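PDB 3GRZ: ribosomal protein L11 methyltransferase from Lactobacillus delbrueckii subsp. bulgaricus ATCC BAA-365, which probably transfers methyl groups from S-adenosyl-L-methionine to lysine side chains of ribosomal protein L11, this chain being its C-terminal methyltransferase part. Local coordinates for residues M96-A99 against E100-A104; I168-A171 against L172-S176. All blocks are in the same frame, centred on the assembly; numbering follows the deposited sequence. Where two conformers were deposited one is given.

Contact 1: M96-A99 against E100-A104; sequences MTAA and EENAA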
loop_
_atom_site.group_PDB
_atom_site.type_symbol
_atom_site.label_atom_id
_atom_site.label_comp_id
_atom_site.label_asym_id
_atom_site.label_seq_id
_atom_site.Cartn_x
_atom_site.Cartn_y
_atom_site.Cartn_z
ATOM N N MET B 96 23.889 -6.523 11.750
ATOM C CA MET B 96 24.843 -6.355 10.663
ATOM C C MET B 96 25.081 -7.664 9.909
ATOM O O MET B 96 25.079 -7.668 8.682
ATOM C CB MET B 96 26.155 -5.749 11.167
ATOM C CG MET B 96 26.039 -4.314 11.719
ATOM S SD MET B 96 25.642 -3.056 10.481
ATOM C CE MET B 96 23.885 -2.898 10.688
ATOM N N THR B 97 25.210 -8.770 10.647
ATOM C CA THR B 97 25.326 -10.116 10.062
ATOM C C THR B 97 24.060 -10.540 9.315
ATOM O O THR B 97 24.134 -10.987 8.164
ATOM C CB THR B 97 25.672 -11.174 11.155
ATOM O OG1 THR B 97 26.904 -10.813 11.780
ATOM C CG2 THR B 97 25.813 -12.587 10.567
ATOM N N ALA B 98 22.901 -10.404 9.964
ATOM C CA ALA B 98 21.647 -10.825 9.354
ATOM C C ALA B 98 21.356 -10.035 8.066
ATOM O O ALA B 98 21.048 -10.635 7.049
ATOM C CB ALA B 98 20.492 -10.711 10.350
ATOM N N ALA B 99 21.500 -8.708 8.116
ATOM C CA ALA B 99 21.237 -7.847 6.947
ATOM C C ALA B 99 22.120 -8.199 5.758
ATOM O O ALA B 99 21.614 -8.348 4.646
ATOM C CB ALA B 99 21.378 -6.370 7.303
ATOM N N GLU B 100 23.422 -8.374 5.998
ATOM C CA GLU B 100 24.353 -8.773 4.936
ATOM C C GLU B 100 24.039 -10.145 4.350
ATOM O O GLU B 100 23.985 -10.302 3.118
ATOM C CB GLU B 100 25.807 -8.738 5.410
ATOM C CG GLU B 100 26.800 -8.962 4.262
ATOM C CD GLU B 100 28.264 -8.891 4.679
ATOM O OE1 GLU B 100 28.578 -8.948 5.887
ATOM O OE2 GLU B 100 29.111 -8.786 3.774
ATOM N N GLU B 101 23.815 -11.125 5.227
ATOM C CA GLU B 101 23.549 -12.494 4.796
ATOM C C GLU B 101 22.191 -12.640 4.105
ATOM O O GLU B 101 22.091 -13.322 3.078
ATOM C CB GLU B 101 23.707 -13.488 5.968
ATOM C CG GLU B 101 25.154 -13.539 6.521
ATOM C CD GLU B 101 25.488 -14.784 7.368
ATOM O OE1 GLU B 101 24.691 -15.753 7.405
ATOM O OE2 GLU B 101 26.577 -14.787 7.994
ATOM N N ASN B 102 21.151 -12.001 4.656
ATOM C CA ASN B 102 19.839 -11.963 3.993
ATOM C C ASN B 102 19.907 -11.235 2.646
ATOM O O ASN B 102 19.321 -11.708 1.667
ATOM C CB ASN B 102 18.743 -11.375 4.889
ATOM C CG ASN B 102 18.324 -12.316 6.026
ATOM O OD1 ASN B 102 18.328 -13.536 5.877
ATOM N ND2 ASN B 102 17.947 -11.738 7.162
ATOM N N ALA B 103 20.652 -10.124 2.567
ATOM C CA ALA B 103 20.841 -9.446 1.252
ATOM C C ALA B 103 21.441 -10.403 0.217
ATOM O O ALA B 103 20.925 -10.531 -0.906
ATOM C CB ALA B 103 21.699 -8.196 1.381
ATOM N N ALA B 104 22.511 -11.090 0.630
ATOM C CA ALA B 104 23.246 -12.041 -0.203
ATOM C C ALA B 104 22.364 -13.195 -0.675
ATOM O O ALA B 104 22.476 -13.620 -1.826
ATOM C CB ALA B 104 24.465 -12.573 0.553
HETATM O O HOH W 1 27.867 -7.352 8.117
#

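Contact 2: I168-A171 against L172-S176; sequences IEQA and LAENS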
loop_
_atom_site.group_PDB
_atom_site.type_symbol
_atom_site.label_atom_id
_atom_site.label_comp_id
_atom_site.label_asym_id
_atom_site.label_seq_id
_atom_site.Cartn_x
_atom_site.Cartn_y
_atom_site.Cartn_z
ATOM N N ILE B 168 3.839 10.464 19.434
ATOM C CA ILE B 168 4.477 10.510 18.113
ATOM C C ILE B 168 3.957 11.712 17.294
ATOM O O ILE B 168 4.744 12.499 16.750
ATOM C CB ILE B 168 4.277 9.173 17.322
ATOM C CG1 ILE B 168 4.873 7.972 18.092
ATOM C CG2 ILE B 168 4.858 9.286 15.911
ATOM C CD1 ILE B 168 6.375 7.950 18.173
ATOM N N GLU B 169 2.634 11.858 17.236
ATOM C CA GLU B 169 2.008 12.979 16.523
ATOM C C GLU B 169 2.458 14.352 17.030
ATOM O O GLU B 169 2.696 15.255 16.239
ATOM C CB GLU B 169 0.484 12.875 16.586
ATOM C CG GLU B 169 -0.104 11.805 15.674
ATOM C CD GLU B 169 -1.627 11.726 15.718
ATOM O OE1 GLU B 169 -2.231 12.076 16.755
ATOM O OE2 GLU B 169 -2.221 11.293 14.710
ATOM N N GLN B 170 2.589 14.489 18.346
ATOM C CA GLN B 170 2.994 15.748 18.972
ATOM C C GLN B 170 4.451 16.067 18.651
ATOM O O GLN B 170 4.760 17.182 18.237
ATOM C CB GLN B 170 2.765 15.684 20.481
ATOM C CG GLN B 170 2.678 17.034 21.175
ATOM C CD GLN B 170 2.802 16.915 22.690
ATOM O OE1 GLN B 170 2.110 16.114 23.327
ATOM N NE2 GLN B 170 3.693 17.712 23.273
ATOM N N ALA B 171 5.327 15.072 18.801
ATOM C CA ALA B 171 6.750 15.206 18.438
ATOM C C ALA B 171 7.002 15.514 16.958
ATOM O O ALA B 171 7.905 16.292 16.640
ATOM C CB ALA B 171 7.524 13.985 18.867
ATOM N N LEU B 172 6.202 14.926 16.064
ATOM C CA LEU B 172 6.277 15.248 14.633
ATOM C C LEU B 172 5.888 16.715 14.362
ATOM O O LEU B 172 6.594 17.429 13.647
ATOM C CB LEU B 172 5.415 14.277 13.805
ATOM C CG LEU B 172 5.946 12.843 13.618
ATOM C CD1 LEU B 172 4.841 11.893 13.126
ATOM C CD2 LEU B 172 7.153 12.799 12.686
ATOM N N ALA B 173 4.770 17.146 14.947
ATOM C CA ALA B 173 4.281 18.531 14.826
ATOM C C ALA B 173 5.325 19.533 15.316
ATOM O O ALA B 173 5.634 20.504 14.621
ATOM C CB ALA B 173 2.967 18.703 15.597
ATOM N N GLU B 174 5.888 19.250 16.492
ATOM C CA GLU B 174 6.936 20.063 17.117
ATOM C C GLU B 174 8.188 20.182 16.268
ATOM O O GLU B 174 8.899 21.182 16.358
ATOM C CB GLU B 174 7.318 19.492 18.485
ATOM C CG GLU B 174 6.323 19.818 19.593
ATOM C CD GLU B 174 6.453 18.915 20.812
ATOM O OE1 GLU B 174 7.398 18.095 20.860
ATOM O OE2 GLU B 174 5.599 19.028 21.726
ATOM N N ASN B 175 8.457 19.163 15.450
ATOM C CA ASN B 175 9.619 19.176 14.563
ATOM C C ASN B 175 9.283 19.533 13.123
ATOM O O ASN B 175 10.106 19.329 12.218
ATOM C CB ASN B 175 10.381 17.851 14.642
ATOM C CG ASN B 175 11.152 17.709 15.926
ATOM O OD1 ASN B 175 12.330 18.044 15.988
ATOM N ND2 ASN B 175 10.486 17.230 16.972
ATOM N N SER B 176 8.074 20.084 12.953
ATOM C CA SER B 176 7.547 20.543 11.657
ATOM C C SER B 176 7.420 19.430 10.612
ATOM O O SER B 176 7.860 19.573 9.465
ATOM C CB SER B 176 8.349 21.744 11.119
ATOM O OG SER B 176 8.415 22.778 12.084
#

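Contact 1: M96-A99 against E100-A104
Glu-101 lies alongside Thr-97, one turn further on in helix 93-105, the connecting helix of a beta-alpha-beta unit with strands 85-90 and 112-115 in the Rossmann-like methyltransferase fold. Its CB sits near Thr-97 O, and CG comes closer still, 3.2 Å from that carbonyl oxygen. CG is anti to the carbonyl carbon (chi1 -63°), which turns the otherwise extended chain back along the helix toward Thr-97. Glu-101 CD lies 3.9 Å from Thr-97 CG2, and at the tip OE2 meets the same methyl at 3.5 Å, a van der Waals contact of carboxylate with methyl. The hydroxyl of Thr-97 is engaged elsewhere, with OG1 hydrogen-bonded to Asp-93 O.

Four i to i+4 backbone bonds join 96-99 to 100-103; the shortest runs from Asn-102 N to Ala-98 O, 2.8 Å with an N-H...O angle of 166°. Asn-102, unlike the exposed Glu-100 and Glu-101, is buried: OD1 accepts from Asp-34 N and ND2 donates to Ser-71 O, which satisfies both ends of the amide and ties the helix to two other parts of the chain. Ala-99 and Met-96 turn to Leu-113 of strand 112-115, and Met-96 also lies near Asp-90, predicted to bind S-adenosyl-L-methionine. A water bridges Met-96 and Glu-100, one turn apart, donating to Glu-100 OE1 at 2.8 Å and, more weakly, to Met-96 O at 2.9 Å.

Contact 2: I168-A171 against L172-S176
Ala-171 O is gripped by two donors of Asn-175: the side-chain ND2 at 2.8 Å, with a nearly straight N-H...O angle of 172°, and the backbone N at 3.2 Å in a weak bond. Asn-175 is the first residue to leave helical backbone angles, and the acceptor lies almost in the plane of its amide, 5° out of it. The side chain thus supplies the stronger bond where the backbone N-H of Asn-175, just past the helix, is poorly aimed. Ser-176, with positive phi, then closes helix 165-174 in a Schellman motif, its N bonded to Ala-173 O while Phe-177 N reaches back to Leu-172 O.

Across the exposed face, Gln-170 NE2 donates to Glu-174 OE2 at 2.8 Å. The carboxylate oxygen is approached on its syn side but from a donor tilted out of the carboxylate plane, and the two planar groups are turned nearly perpendicular. Gln-170 carries CG anti to its backbone N (chi1 -160°), and its extended chain brings the amide to the acid one turn later.

On the buried face Ile-168 CG2 and Leu-172 CD1 pack side by side at 3.8 Å, both side chains also touching Leu-191 of strand 188-195; Ala-171 instead meets Leu-139 and Ile-142 of helix 135-145. Side-chain hydrogen bonds thus occur on the exposed face and at the C-terminal end, while aliphatic contacts of Ile-168 and Leu-172 pack the buried face on strand 188-195.

Both contacts are local, each within one helix, so neither closes a long loop, and they neither nest nor cross. From the N terminus, the chain first reaches 96-104 in helix 93-105, after strand 85-90; this contact faces strand 112-115, an outermost strand of the seven-stranded sheet. The chain then passes through strands 112-115 and 126-132, helix 135-145 and strand 153-161 before contact 2 ends helix 165-174 and leads into strand 177-185, the other outermost strand. The centres of contact 1 and contact 2 are about 33 Å apart and their nearest atoms about 22 Å apart. They lie on opposite sides of the chain's centre and cover different ends of the same sheet.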